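Local coordinates for protein beta-gamma-crystallin (Geodia cydonium, PDB 4IAU) that is of unknown function but binds calcium and belongs to the beta/gamma-crystallin family, whose domains are built from Greek key motifs, at residues S2-V6 against Q16-S20; K36-I40 against F76-F82; G52-W57 against H91-G95. All coordinates share one frame. Where two conformers were deposited one is given. Residues are numbered along the deposited sequence.

Interaction 1: residues S2-V6 against Q16-S20; sequences STAKV and QDFTS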
ATOM      1  N   SER A   2      10.204 -16.299  -4.259  1.00 21.16           N
ATOM      2  CA  SER A   2       9.263 -15.212  -4.159  1.00 14.19           C
ATOM      3  C   SER A   2       9.537 -14.434  -2.896  1.00 13.19           C
ATOM      4  O   SER A   2       9.808 -15.047  -1.862  1.00 17.96           O
ATOM      5  CB  SER A   2       7.806 -15.703  -4.077  0.67 15.88           C
ATOM      6  OG  SER A   2       7.706 -16.590  -2.964  0.67 14.50           O
ATOM      7  N   THR A   3       9.410 -13.133  -2.987  1.00 12.28           N
ATOM      8  CA  THR A   3       9.594 -12.238  -1.872  1.00 12.96           C
ATOM      9  C   THR A   3       8.300 -11.899  -1.113  1.00 11.17           C
ATOM     10  O   THR A   3       8.339 -11.571   0.106  1.00 16.35           O
ATOM     11  CB  THR A   3      10.274 -10.940  -2.368  0.63 16.23           C
ATOM     12  OG1 THR A   3      11.456 -11.359  -3.068  0.63 20.29           O
ATOM     13  CG2 THR A   3      10.769 -10.272  -1.138  0.63 20.39           C
ATOM     14  N   ALA A   4       7.173 -11.955  -1.746  1.00  8.03           N
ATOM     15  CA  ALA A   4       5.854 -11.818  -1.099  1.00  6.68           C
ATOM     16  C   ALA A   4       4.981 -12.953  -1.603  1.00  5.92           C
ATOM     17  O   ALA A   4       5.062 -13.331  -2.773  1.00  6.70           O
ATOM     18  CB  ALA A   4       5.248 -10.469  -1.422  1.00  8.42           C
ATOM     19  N   LYS A   5       4.120 -13.476  -0.715  1.00  5.51           N
ATOM     20  CA  LYS A   5       3.295 -14.615  -1.086  1.00  5.24           C
ATOM     21  C   LYS A   5       2.040 -14.630  -0.234  1.00  5.19           C
ATOM     22  O   LYS A   5       2.111 -14.411   0.986  1.00  5.96           O
ATOM     23  CB  LYS A   5       4.092 -15.908  -0.975  0.81  6.76           C
ATOM     24  CG  LYS A   5       3.488 -17.080  -1.693  0.81  6.65           C
ATOM     25  CD  LYS A   5       4.418 -18.309  -1.616  0.81  9.61           C
ATOM     26  CE  LYS A   5       3.813 -19.452  -2.406  0.81  9.48           C
ATOM     27  NZ  LYS A   5       4.751 -20.635  -2.275  0.81 15.98           N
ATOM     28  N   VAL A   6       0.916 -14.917  -0.852  1.00  5.16           N
ATOM     29  CA  VAL A   6      -0.355 -15.048  -0.163  1.00  5.10           C
ATOM     30  C   VAL A   6      -1.126 -16.227  -0.758  1.00  5.01           C
ATOM     31  O   VAL A   6      -1.133 -16.426  -1.952  1.00  6.07           O
ATOM     32  CB  VAL A   6      -1.163 -13.729  -0.194  1.00  5.55           C
ATOM     33  CG1 VAL A   6      -1.500 -13.309  -1.629  1.00  6.11           C
ATOM     34  CG2 VAL A   6      -2.421 -13.835   0.648  1.00  5.93           C
ATOM     35  N   GLN A  16      -5.396 -20.808  -4.275  1.00  6.31           N
ATOM     36  CA  GLN A  16      -4.356 -20.364  -5.192  1.00  6.01           C
ATOM     37  C   GLN A  16      -3.398 -19.486  -4.427  1.00  5.90           C
ATOM     38  O   GLN A  16      -3.797 -18.714  -3.550  1.00  6.37           O
ATOM     39  CB  GLN A  16      -4.977 -19.576  -6.355  1.00  6.53           C
ATOM     40  CG  GLN A  16      -3.990 -19.298  -7.477  1.00  7.30           C
ATOM     41  CD  GLN A  16      -4.601 -18.701  -8.697  1.00  7.82           C
ATOM     42  OE1 GLN A  16      -5.792 -18.403  -8.741  1.00  8.79           O
ATOM     43  NE2 GLN A  16      -3.786 -18.506  -9.734  1.00  9.87           N
ATOM     44  N   ASP A  17      -2.109 -19.580  -4.808  1.00  6.39           N
ATOM     45  CA  ASP A  17      -1.098 -18.710  -4.236  1.00  6.24           C
ATOM     46  C   ASP A  17      -0.731 -17.626  -5.261  1.00  5.90           C
ATOM     47  O   ASP A  17      -0.719 -17.853  -6.446  1.00  7.52           O
ATOM     48  CB  ASP A  17       0.147 -19.497  -3.882  1.00  7.60           C
ATOM     49  CG  ASP A  17      -0.058 -20.572  -2.825  1.00  9.18           C
ATOM     50  OD1 ASP A  17      -1.058 -20.535  -2.126  1.00  9.66           O
ATOM     51  OD2 ASP A  17       0.849 -21.478  -2.758  1.00 12.98           O
ATOM     52  N   PHE A  18      -0.413 -16.435  -4.729  1.00  5.43           N
ATOM     53  CA  PHE A  18      -0.020 -15.296  -5.525  1.00  5.56           C
ATOM     54  C   PHE A  18       1.262 -14.714  -4.968  1.00  5.42           C
ATOM     55  O   PHE A  18       1.479 -14.667  -3.754  1.00  5.92           O
ATOM     56  CB  PHE A  18      -1.109 -14.229  -5.461  1.00  6.22           C
ATOM     57  CG  PHE A  18      -2.428 -14.708  -6.031  1.00  5.89           C
ATOM     58  CD1 PHE A  18      -3.323 -15.395  -5.202  1.00  6.57           C
ATOM     59  CD2 PHE A  18      -2.749 -14.500  -7.355  1.00  6.71           C
ATOM     60  CE1 PHE A  18      -4.525 -15.882  -5.704  1.00  7.22           C
ATOM     61  CE2 PHE A  18      -3.960 -14.975  -7.858  1.00  6.87           C
ATOM     62  CZ  PHE A  18      -4.828 -15.672  -7.043  1.00  7.33           C
ATOM     63  N   THR A  19       2.111 -14.198  -5.887  1.00  6.11           N
ATOM     64  CA  THR A  19       3.391 -13.612  -5.532  1.00  6.33           C
ATOM     65  C   THR A  19       3.549 -12.235  -6.154  1.00  6.39           C
ATOM     66  O   THR A  19       4.616 -11.637  -6.029  1.00  8.45           O
ATOM     67  CB  THR A  19       4.557 -14.488  -5.991  1.00  7.81           C
ATOM     68  OG1 THR A  19       4.486 -14.674  -7.397  1.00  9.98           O
ATOM     69  CG2 THR A  19       4.464 -15.866  -5.326  1.00  9.80           C
ATOM     70  N   SER A  20       2.534 -11.707  -6.823  1.00  6.07           N
ATOM     71  CA  SER A  20       2.620 -10.424  -7.477  1.00  6.05           C
ATOM     72  C   SER A  20       1.278  -9.736  -7.462  1.00  6.14           C
ATOM     73  O   SER A  20       0.247 -10.356  -7.182  1.00  6.53           O
ATOM     74  CB  SER A  20       3.142 -10.588  -8.903  1.00  7.92           C
ATOM     75  OG  SER A  20       2.169 -11.261  -9.660  1.00  9.73           O
TER
HETATM   76  O   HOH W   1       7.032 -11.672  -4.694  1.00  9.99           O
HETATM   77  O   HOH W   2       2.949 -21.986  -4.281  1.00 20.02           O
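Val6, Thr19 and Phe18 carry most of this contact, and together they illustrate how a beta hairpin frays into less regular structure at its open end. Val6 and Phe18 form an antiparallel hydrogen-bonded pair: Val6 N donates to Phe18 O at 3.0 Å, and Phe18 N returns the favour to Val6 O at 2.9 Å. Pairing of this kind puts both side chains on one face of the sheet, where Val6 CG1 meets Phe18 CB at 4.0 Å. The same carbonyls also receive close CA-H...O contacts, from Lys5 CA to Phe18 O (3.2 Å) and from Asp17 CA to Val6 O (3.2 Å). Thr19 lies one step beyond the last bridge, so direct backbone pairing gives way to water. Water 1 accepts from Ala4 N (3.0 Å) and donates to Thr19 O (2.8 Å), while Thr19 CG2 packs on Ser2 CB at 3.6 Å and on Lys5 CG at 4.0 Å. On the outward side, Lys5 NZ and Asp17 OD2 stand 4.0 Å apart, too far for a salt bridge, and water 2 joins them; Asp17 OD1 is instead bound to Thr7 OG1. The hairpin opens the first Greek key of the first domain. Strand 15-18 is an outermost strand of its sheet, and strand 5-9 is flanked on its other side by strand 31-36. Val6 lies beside Val32 and Val34 of strand 31-36 and packs on Trp39 and Phe41 of strand 38-42 in the other sheet, and Phe18 makes an edge-to-face pair with Phe76.

Interaction 2: residues K36-I40 against F76-F82; sequences KGMWI and FRPVKTF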
ATOM      1  N   LYS A  36       4.217 -14.661   3.194  1.00  5.54           N
ATOM      2  CA  LYS A  36       5.422 -13.847   3.117  1.00  5.47           C
ATOM      3  C   LYS A  36       5.023 -12.422   2.755  1.00  5.45           C
ATOM      4  O   LYS A  36       4.288 -12.181   1.813  1.00  5.81           O
ATOM      5  CB  LYS A  36       6.423 -14.320   2.062  1.00  6.65           C
ATOM      6  CG  LYS A  36       6.905 -15.740   2.194  1.00  8.96           C
ATOM      7  CD  LYS A  36       7.851 -16.069   0.988  1.00 11.97           C
ATOM      8  CE  LYS A  36       8.270 -17.472   1.033  1.00 13.19           C
ATOM      9  NZ  LYS A  36       9.051 -17.655  -0.249  1.00 17.52           N
ATOM     10  N   GLY A  37       5.572 -11.470   3.496  1.00  6.18           N
ATOM     11  CA  GLY A  37       5.436 -10.064   3.160  1.00  6.50           C
ATOM     12  C   GLY A  37       4.203  -9.440   3.796  1.00  5.93           C
ATOM     13  O   GLY A  37       3.742  -9.830   4.868  1.00  6.56           O
HETATM   14  N   MSE A  38       3.694  -8.395   3.139  1.00  6.03           N
HETATM   15  CA  MSE A  38       2.539  -7.640   3.582  1.00  5.83           C
HETATM   16  C   MSE A  38       1.686  -7.353   2.344  1.00  5.85           C
HETATM   17  O   MSE A  38       2.240  -6.974   1.312  1.00  6.47           O
HETATM   18  CB  MSE A  38       2.948  -6.325   4.227  0.52  7.95           C
HETATM   19  CG  MSE A  38       3.681  -6.497   5.520  0.52  7.71           C
HETATM   20 SE   MSE A  38       4.012  -4.750   6.350  0.52 13.74          SE
HETATM   21  CE  MSE A  38       2.812  -3.731   5.251  0.52  7.95           C
ATOM     22  N   TRP A  39       0.383  -7.537   2.452  1.00  5.11           N
ATOM     23  CA  TRP A  39      -0.488  -7.392   1.329  1.00  5.24           C
ATOM     24  C   TRP A  39      -1.671  -6.481   1.658  1.00  5.08           C
ATOM     25  O   TRP A  39      -2.133  -6.446   2.785  1.00  6.74           O
ATOM     26  CB  TRP A  39      -1.037  -8.759   0.872  1.00  5.18           C
ATOM     27  CG  TRP A  39       0.003  -9.654   0.281  1.00  5.38           C
ATOM     28  CD1 TRP A  39       1.015 -10.293   0.941  1.00  5.48           C
ATOM     29  CD2 TRP A  39       0.153  -9.987  -1.095  1.00  4.79           C
ATOM     30  NE1 TRP A  39       1.778 -11.025   0.051  1.00  5.65           N
ATOM     31  CE2 TRP A  39       1.263 -10.859  -1.203  1.00  5.18           C
ATOM     32  CE3 TRP A  39      -0.579  -9.677  -2.267  1.00  5.07           C
ATOM     33  CZ2 TRP A  39       1.675 -11.394  -2.441  1.00  5.69           C
ATOM     34  CZ3 TRP A  39      -0.174 -10.199  -3.493  1.00  5.49           C
ATOM     35  CH2 TRP A  39       0.954 -11.049  -3.555  1.00  5.88           C
ATOM     36  N   ILE A  40      -2.198  -5.821   0.638  1.00  4.81           N
ATOM     37  CA  ILE A  40      -3.389  -5.002   0.780  1.00  4.69           C
ATOM     38  C   ILE A  40      -4.410  -5.534  -0.204  1.00  4.62           C
ATOM     39  O   ILE A  40      -4.103  -5.820  -1.371  1.00  5.27           O
ATOM     40  CB  ILE A  40      -3.138  -3.492   0.532  1.00  5.31           C
ATOM     41  CG1 ILE A  40      -1.870  -3.029   1.214  1.00  6.73           C
ATOM     42  CG2 ILE A  40      -4.351  -2.692   1.001  1.00  5.51           C
ATOM     43  CD1 ILE A  40      -1.423  -1.645   0.933  1.00  8.71           C
ATOM     44  N   PHE A  76      -5.644  -6.842  -5.317  1.00  4.59           N
ATOM     45  CA  PHE A  76      -4.791  -6.970  -4.141  1.00  4.59           C
ATOM     46  C   PHE A  76      -3.363  -6.899  -4.615  1.00  4.35           C
ATOM     47  O   PHE A  76      -3.037  -7.210  -5.769  1.00  5.21           O
ATOM     48  CB  PHE A  76      -5.096  -8.252  -3.344  1.00  4.87           C
ATOM     49  CG  PHE A  76      -5.038  -9.548  -4.126  1.00  5.17           C
ATOM     50  CD1 PHE A  76      -6.163  -9.999  -4.783  1.00  5.77           C
ATOM     51  CD2 PHE A  76      -3.886 -10.308  -4.204  1.00  5.82           C
ATOM     52  CE1 PHE A  76      -6.119 -11.209  -5.482  1.00  6.59           C
ATOM     53  CE2 PHE A  76      -3.866 -11.486  -4.896  1.00  7.00           C
ATOM     54  CZ  PHE A  76      -4.980 -11.953  -5.546  1.00  6.71           C
ATOM     55  N   ARG A  77      -2.465  -6.493  -3.694  1.00  4.66           N
ATOM     56  CA  ARG A  77      -1.073  -6.316  -4.090  1.00  4.87           C
ATOM     57  C   ARG A  77      -0.167  -6.365  -2.879  1.00  4.58           C
ATOM     58  O   ARG A  77      -0.574  -6.010  -1.764  1.00  5.02           O
ATOM     59  CB  ARG A  77      -0.860  -4.989  -4.857  1.00  5.33           C
ATOM     60  CG  ARG A  77      -1.322  -3.760  -4.059  1.00  5.51           C
ATOM     61  CD  ARG A  77      -1.071  -2.496  -4.876  1.00  5.37           C
ATOM     62  NE  ARG A  77      -1.749  -1.362  -4.282  1.00  5.40           N
ATOM     63  CZ  ARG A  77      -1.880  -0.177  -4.890  1.00  5.25           C
ATOM     64  NH1 ARG A  77      -1.299   0.024  -6.078  1.00  5.55           N
ATOM     65  NH2 ARG A  77      -2.569   0.792  -4.337  1.00  5.48           N
ATOM     66  N   PRO A  78       1.091  -6.745  -3.074  1.00  4.72           N
ATOM     67  CA  PRO A  78       2.062  -6.713  -1.998  1.00  5.08           C
ATOM     68  C   PRO A  78       2.564  -5.289  -1.785  1.00  5.34           C
ATOM     69  O   PRO A  78       2.522  -4.428  -2.650  1.00  6.09           O
ATOM     70  CB  PRO A  78       3.177  -7.638  -2.517  1.00  6.09           C
ATOM     71  CG  PRO A  78       3.136  -7.429  -4.032  1.00  6.30           C
ATOM     72  CD  PRO A  78       1.688  -7.269  -4.345  1.00  5.67           C
ATOM     73  N   VAL A  79       3.107  -5.073  -0.580  1.00  5.72           N
ATOM     74  CA  VAL A  79       3.785  -3.850  -0.258  1.00  5.93           C
ATOM     75  C   VAL A  79       5.273  -4.125  -0.477  1.00  5.79           C
ATOM     76  O   VAL A  79       5.956  -4.732   0.348  1.00  6.98           O
ATOM     77  CB  VAL A  79       3.496  -3.379   1.168  1.00  6.77           C
ATOM     78  CG1 VAL A  79       4.197  -2.052   1.457  1.00  8.21           C
ATOM     79  CG2 VAL A  79       1.973  -3.247   1.408  1.00  7.41           C
ATOM     80  N   LYS A  80       5.809  -3.729  -1.627  1.00  6.22           N
ATOM     81  CA  LYS A  80       7.096  -4.246  -2.055  1.00  7.28           C
ATOM     82  C   LYS A  80       8.273  -3.579  -1.337  1.00  7.39           C
ATOM     83  O   LYS A  80       9.406  -4.070  -1.424  1.00  9.65           O
ATOM     84  CB  LYS A  80       7.285  -4.132  -3.589  0.77  7.41           C
ATOM     85  CG  LYS A  80       6.236  -4.950  -4.339  0.77  9.13           C
ATOM     86  CD  LYS A  80       6.631  -5.134  -5.808  0.77 10.23           C
ATOM     87  CE  LYS A  80       6.686  -3.824  -6.557  0.77 10.73           C
ATOM     88  NZ  LYS A  80       5.512  -2.927  -6.418  0.77  9.89           N
ATOM     89  N   THR A  81       8.020  -2.538  -0.567  1.00  7.07           N
ATOM     90  CA  THR A  81       9.043  -1.945   0.285  1.00  6.94           C
ATOM     91  C   THR A  81       8.998  -2.458   1.697  1.00  7.01           C
ATOM     92  O   THR A  81       9.735  -1.894   2.539  1.00  8.03           O
ATOM     93  CB  THR A  81       8.986  -0.401   0.215  1.00  7.40           C
ATOM     94  OG1 THR A  81       7.796  -0.031   0.808  1.00  8.84           O
ATOM     95  CG2 THR A  81       9.229   0.109  -1.189  1.00  8.40           C
ATOM     96  N   PHE A  82       8.243  -3.499   1.976  1.00  7.69           N
ATOM     97  CA  PHE A  82       8.342  -4.180   3.270  1.00  8.11           C
ATOM     98  C   PHE A  82       9.821  -4.500   3.508  1.00  8.92           C
ATOM     99  O   PHE A  82      10.470  -5.110   2.628  1.00 10.43           O
ATOM    100  CB  PHE A  82       7.492  -5.414   3.172  1.00  9.75           C
ATOM    101  CG  PHE A  82       7.586  -6.323   4.385  1.00 12.27           C
ATOM    102  CD1 PHE A  82       7.285  -5.888   5.639  1.00 16.40           C
ATOM    103  CD2 PHE A  82       8.001  -7.610   4.270  1.00 13.69           C
ATOM    104  CE1 PHE A  82       7.366  -6.714   6.763  1.00 19.44           C
ATOM    105  CE2 PHE A  82       8.047  -8.510   5.341  1.00 16.86           C
ATOM    106  CZ  PHE A  82       7.676  -8.035   6.575  1.00 17.65           C
TER
HETATM  107  O   HOH W   3       5.452  -7.490   0.963  1.00  7.66           O
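Three backbone hydrogen bonds hold these segments together: Val79 N to Met38 O at 2.8 Å, Ile40 N to Arg77 O at 2.9 Å, and Arg77 N to Ile40 O at 2.9 Å. Ile40 and Arg77 are thus an antiparallel hydrogen-bonded pair, and Trp39 with Pro78 a non-hydrogen-bonded one, a position that suits proline because no amide proton is needed there. Past Val79 the chains diverge, and water 3 spans the gap by accepting from Met38 N (2.9 Å) and donating to Val79 O (2.9 Å). A type I turn from Val79 to Phe82, closed by Phe82 N to Val79 O at 3.1 Å, then carries the chain away. In beta/gamma-crystallin terms, strand 75-78 ends the second Greek key of the first domain, and the turn begins the connection to strand 86-89 of the next. The Trp39 and Pro78 face of the paired strands looks into the first domain; Pro78 CB lies 3.9 Å from the centroid of the Trp39 six-membered ring, almost on the ring normal, a CH-pi contact, while Trp39 CZ3 reaches Phe76 CD2 at 3.8 Å. The Ile40 and Arg77 face meets the second domain: Ile40 CD1, 3.8 Å from Val79 CG2, lies near Tyr89 and Phe94, and Arg77 extends to the carbonyls of Gly96 and Phe94, to Tyr42 OH, and to Tyr47 in a cation-pi contact. Farther out, the selenomethionine Met38 makes a Met-aromatic contact with Phe82, its SE 3.5 Å from Phe82 CD1, and Gly37 CA lies 3.7 Å from Phe82 CD2.

Interaction 3: residues G52-W57 against H91-G95; sequences GGGSLW and HVNFG. With GOL (glycerol), chain C.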
ATOM      1  N   GLY A  52     -11.640   6.408  -5.167  1.00  6.84           N
ATOM      2  CA  GLY A  52     -10.600   7.255  -4.609  1.00  7.53           C
ATOM      3  C   GLY A  52     -10.153   6.775  -3.242  1.00  7.02           C
ATOM      4  O   GLY A  52      -9.842   7.556  -2.349  1.00  7.84           O
ATOM      5  N   GLY A  53     -10.081   5.434  -3.063  1.00  6.37           N
ATOM      6  CA  GLY A  53      -9.675   4.833  -1.838  1.00  6.49           C
ATOM      7  C   GLY A  53     -10.735   4.663  -0.787  1.00  6.78           C
ATOM      8  O   GLY A  53     -10.460   4.101   0.268  1.00  7.54           O
ATOM      9  N   GLY A  54     -11.981   5.100  -1.087  1.00  7.17           N
ATOM     10  CA  GLY A  54     -13.008   5.094  -0.087  1.00  7.84           C
ATOM     11  C   GLY A  54     -13.798   3.805   0.057  1.00  7.46           C
ATOM     12  O   GLY A  54     -14.553   3.689   1.038  1.00  9.06           O
ATOM     13  N   SER A  55     -13.644   2.844  -0.827  1.00  6.36           N
ATOM     14  CA  SER A  55     -14.246   1.528  -0.683  1.00  6.38           C
ATOM     15  C   SER A  55     -13.484   0.739   0.398  1.00  6.00           C
ATOM     16  O   SER A  55     -12.520   1.206   0.996  1.00  6.99           O
ATOM     17  CB  SER A  55     -14.314   0.810  -2.022  1.00  6.61           C
ATOM     18  OG  SER A  55     -15.181   1.467  -2.894  1.00  9.50           O
ATOM     19  N   LEU A  56     -13.953  -0.490   0.628  1.00  6.23           N
ATOM     20  CA  LEU A  56     -13.350  -1.288   1.678  1.00  6.16           C
ATOM     21  C   LEU A  56     -11.961  -1.772   1.270  1.00  5.42           C
ATOM     22  O   LEU A  56     -11.664  -1.991   0.097  1.00  5.49           O
ATOM     23  CB  LEU A  56     -14.235  -2.492   2.039  1.00  6.80           C
ATOM     24  CG  LEU A  56     -15.674  -2.179   2.478  1.00  9.44           C
ATOM     25  CD1 LEU A  56     -16.445  -3.446   2.649  1.00 10.84           C
ATOM     26  CD2 LEU A  56     -15.699  -1.311   3.738  1.00 11.57           C
ATOM     27  N   TRP A  57     -11.117  -1.917   2.270  1.00  5.67           N
ATOM     28  CA  TRP A  57      -9.746  -2.341   2.124  1.00  5.44           C
ATOM     29  C   TRP A  57      -9.287  -2.993   3.385  1.00  5.58           C
ATOM     30  O   TRP A  57      -9.811  -2.707   4.476  1.00  6.23           O
ATOM     31  CB  TRP A  57      -8.865  -1.094   1.773  1.00  6.24           C
ATOM     32  CG  TRP A  57      -8.849  -0.137   2.930  1.00  6.14           C
ATOM     33  CD1 TRP A  57      -9.826   0.786   3.225  1.00  6.12           C
ATOM     34  CD2 TRP A  57      -7.877  -0.065   3.975  1.00  6.53           C
ATOM     35  NE1 TRP A  57      -9.503   1.431   4.394  1.00  6.89           N
ATOM     36  CE2 TRP A  57      -8.327   0.944   4.875  1.00  7.05           C
ATOM     37  CE3 TRP A  57      -6.697  -0.726   4.262  1.00  7.19           C
ATOM     38  CZ2 TRP A  57      -7.595   1.267   6.014  1.00  8.04           C
ATOM     39  CZ3 TRP A  57      -5.967  -0.403   5.401  1.00  8.45           C
ATOM     40  CH2 TRP A  57      -6.440   0.596   6.242  1.00  9.04           C
ATOM     41  N   HIS A  91      -4.306   7.481  -3.457  1.00  5.95           N
ATOM     42  CA  HIS A  91      -5.549   7.672  -2.713  1.00  6.02           C
ATOM     43  C   HIS A  91      -5.324   7.397  -1.223  1.00  5.92           C
ATOM     44  O   HIS A  91      -4.350   6.740  -0.839  1.00  6.34           O
ATOM     45  CB  HIS A  91      -6.645   6.798  -3.238  1.00  6.28           C
ATOM     46  CG  HIS A  91      -6.964   6.989  -4.655  1.00  6.48           C
ATOM     47  ND1 HIS A  91      -7.024   8.227  -5.236  1.00  6.63           N
ATOM     48  CD2 HIS A  91      -7.193   6.087  -5.610  1.00  9.21           C
ATOM     49  CE1 HIS A  91      -7.308   8.071  -6.519  1.00 10.43           C
ATOM     50  NE2 HIS A  91      -7.429   6.788  -6.789  1.00  6.87           N
ATOM     51  N   VAL A  92      -6.242   7.923  -0.434  1.00  6.21           N
ATOM     52  CA  VAL A  92      -6.298   7.529   0.970  1.00  6.07           C
ATOM     53  C   VAL A  92      -6.443   6.004   1.040  1.00  5.83           C
ATOM     54  O   VAL A  92      -6.838   5.321   0.095  1.00  6.14           O
ATOM     55  CB  VAL A  92      -7.428   8.213   1.724  1.00  7.06           C
ATOM     56  CG1 VAL A  92      -7.232   9.728   1.791  1.00  8.66           C
ATOM     57  CG2 VAL A  92      -8.822   7.858   1.159  1.00  7.38           C
ATOM     58  N   ASN A  93      -6.098   5.452   2.210  1.00  5.77           N
ATOM     59  CA  ASN A  93      -6.319   4.035   2.461  1.00  5.70           C
ATOM     60  C   ASN A  93      -5.608   3.164   1.418  1.00  5.06           C
ATOM     61  O   ASN A  93      -6.054   2.105   1.013  1.00  6.04           O
ATOM     62  CB  ASN A  93      -7.785   3.669   2.511  1.00  6.35           C
ATOM     63  CG  ASN A  93      -8.527   4.458   3.585  1.00  7.19           C
ATOM     64  OD1 ASN A  93      -7.963   4.816   4.609  1.00  8.96           O
ATOM     65  ND2 ASN A  93      -9.785   4.755   3.289  1.00  9.51           N
ATOM     66  N   PHE A  94      -4.439   3.651   0.995  1.00  5.41           N
ATOM     67  CA  PHE A  94      -3.511   2.879   0.183  1.00  5.31           C
ATOM     68  C   PHE A  94      -4.088   2.543  -1.163  1.00  5.34           C
ATOM     69  O   PHE A  94      -3.696   1.528  -1.794  1.00  5.62           O
ATOM     70  CB  PHE A  94      -2.966   1.646   0.923  1.00  5.91           C
ATOM     71  CG  PHE A  94      -2.684   1.992   2.349  1.00  5.83           C
ATOM     72  CD1 PHE A  94      -1.741   2.989   2.665  1.00  6.28           C
ATOM     73  CD2 PHE A  94      -3.361   1.404   3.395  1.00  7.37           C
ATOM     74  CE1 PHE A  94      -1.559   3.399   3.959  1.00  6.95           C
ATOM     75  CE2 PHE A  94      -3.173   1.804   4.680  1.00  8.61           C
ATOM     76  CZ  PHE A  94      -2.257   2.820   4.970  1.00  8.25           C
ATOM     77  N   GLY A  95      -4.996   3.371  -1.690  1.00  5.79           N
ATOM     78  CA  GLY A  95      -5.579   3.101  -2.970  1.00  5.75           C
ATOM     79  C   GLY A  95      -4.832   3.723  -4.124  1.00  5.37           C
ATOM     80  O   GLY A  95      -4.032   4.622  -3.984  1.00  6.23           O
TER
HETATM   81  C1  GOL C 801      -7.784  12.837  -3.939  1.00 13.84           C
HETATM   82  O1  GOL C 801      -6.498  13.319  -3.480  1.00 12.37           O
HETATM   83  C2  GOL C 801      -7.847  11.324  -3.734  1.00 11.96           C
HETATM   84  O2  GOL C 801      -6.659  10.762  -4.230  1.00 10.71           O
HETATM   85  C3  GOL C 801      -7.998  11.027  -2.243  1.00 12.47           C
HETATM   86  O3  GOL C 801      -8.014   9.634  -1.957  1.00  9.79           O
HETATM   87  O   HOH W   4      -8.634   1.931  -0.422  1.00  6.92           O
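Trp57 lays its indole face over Asn93: Asn93 CB sits 3.5 Å from the centroid of the five-membered ring, a CH-pi contact, and Phe94 brings its ring edge to the six-membered ring in an offset edge-to-face pair, centroids 5.3 Å apart and planes at 81°. Segment 91-95 belongs to the folded hairpin between strands 86-89 and 98-101, the signature of a beta/gamma-crystallin Greek key, in which an aromatic residue, here Tyr89, is followed five positions on by another, Phe94. Two internal hydrogen bonds keep this fold compact, His91 N to Gly95 O at 2.9 Å and Gly95 N to Val92 O at 3.2 Å. What meets it is a loop of the first domain, so the contact lies in the interdomain interface. Gly52, its positive phi suited to the C-prime position of the Schellman motif ending helix 45-48, rests its CA 3.6 Å from the centroid of the His91 ring. Gly53 makes the close approach possible: a CB would clash with Val92 O and His91 CB, whereas Gly53 CA meets Val92 O at 3.5 Å. Asn93 ND2 gives the direct hydrogen bond between the two segments, to Gly53 O at 3.2 Å, and water 4 links Gly53 O with Asn93 O. His91 follows the calcium ligand Lys90; its NE2 binds Asp49 OD1. A glycerol, probably from the crystallisation liquor, bridges the two segments in the crystal: His91 ND1 donates to GOL O2 at 2.8 Å, while GOL O3 donates to Gly52 O at 2.8 Å and accepts from Val92 N at 2.9 Å.

Overall arrangement
The three contacts run from the rim of the first domain to the junction of the two. Interactions 1 and 2, with centres 9 Å apart, follow in series and lie one in each sheet of the first domain; they touch through Lys5 N and Lys36 O, 2.8 Å apart, and where Trp39 packs against Lys5 and Phe18. Interaction 3 alternates with interaction 2 along the chain, its centre 16 Å away, and ties a first-domain loop to the folded hairpin of the second, close to the calcium site. Arg77 NH2, 2.9 Å from Phe94 O, connects them. Interactions 1 and 3 remain about 13 Å apart at their nearest atoms. Sheet pairing thus builds a domain, while loops and strand residues facing the second domain contribute to the interdomain interface.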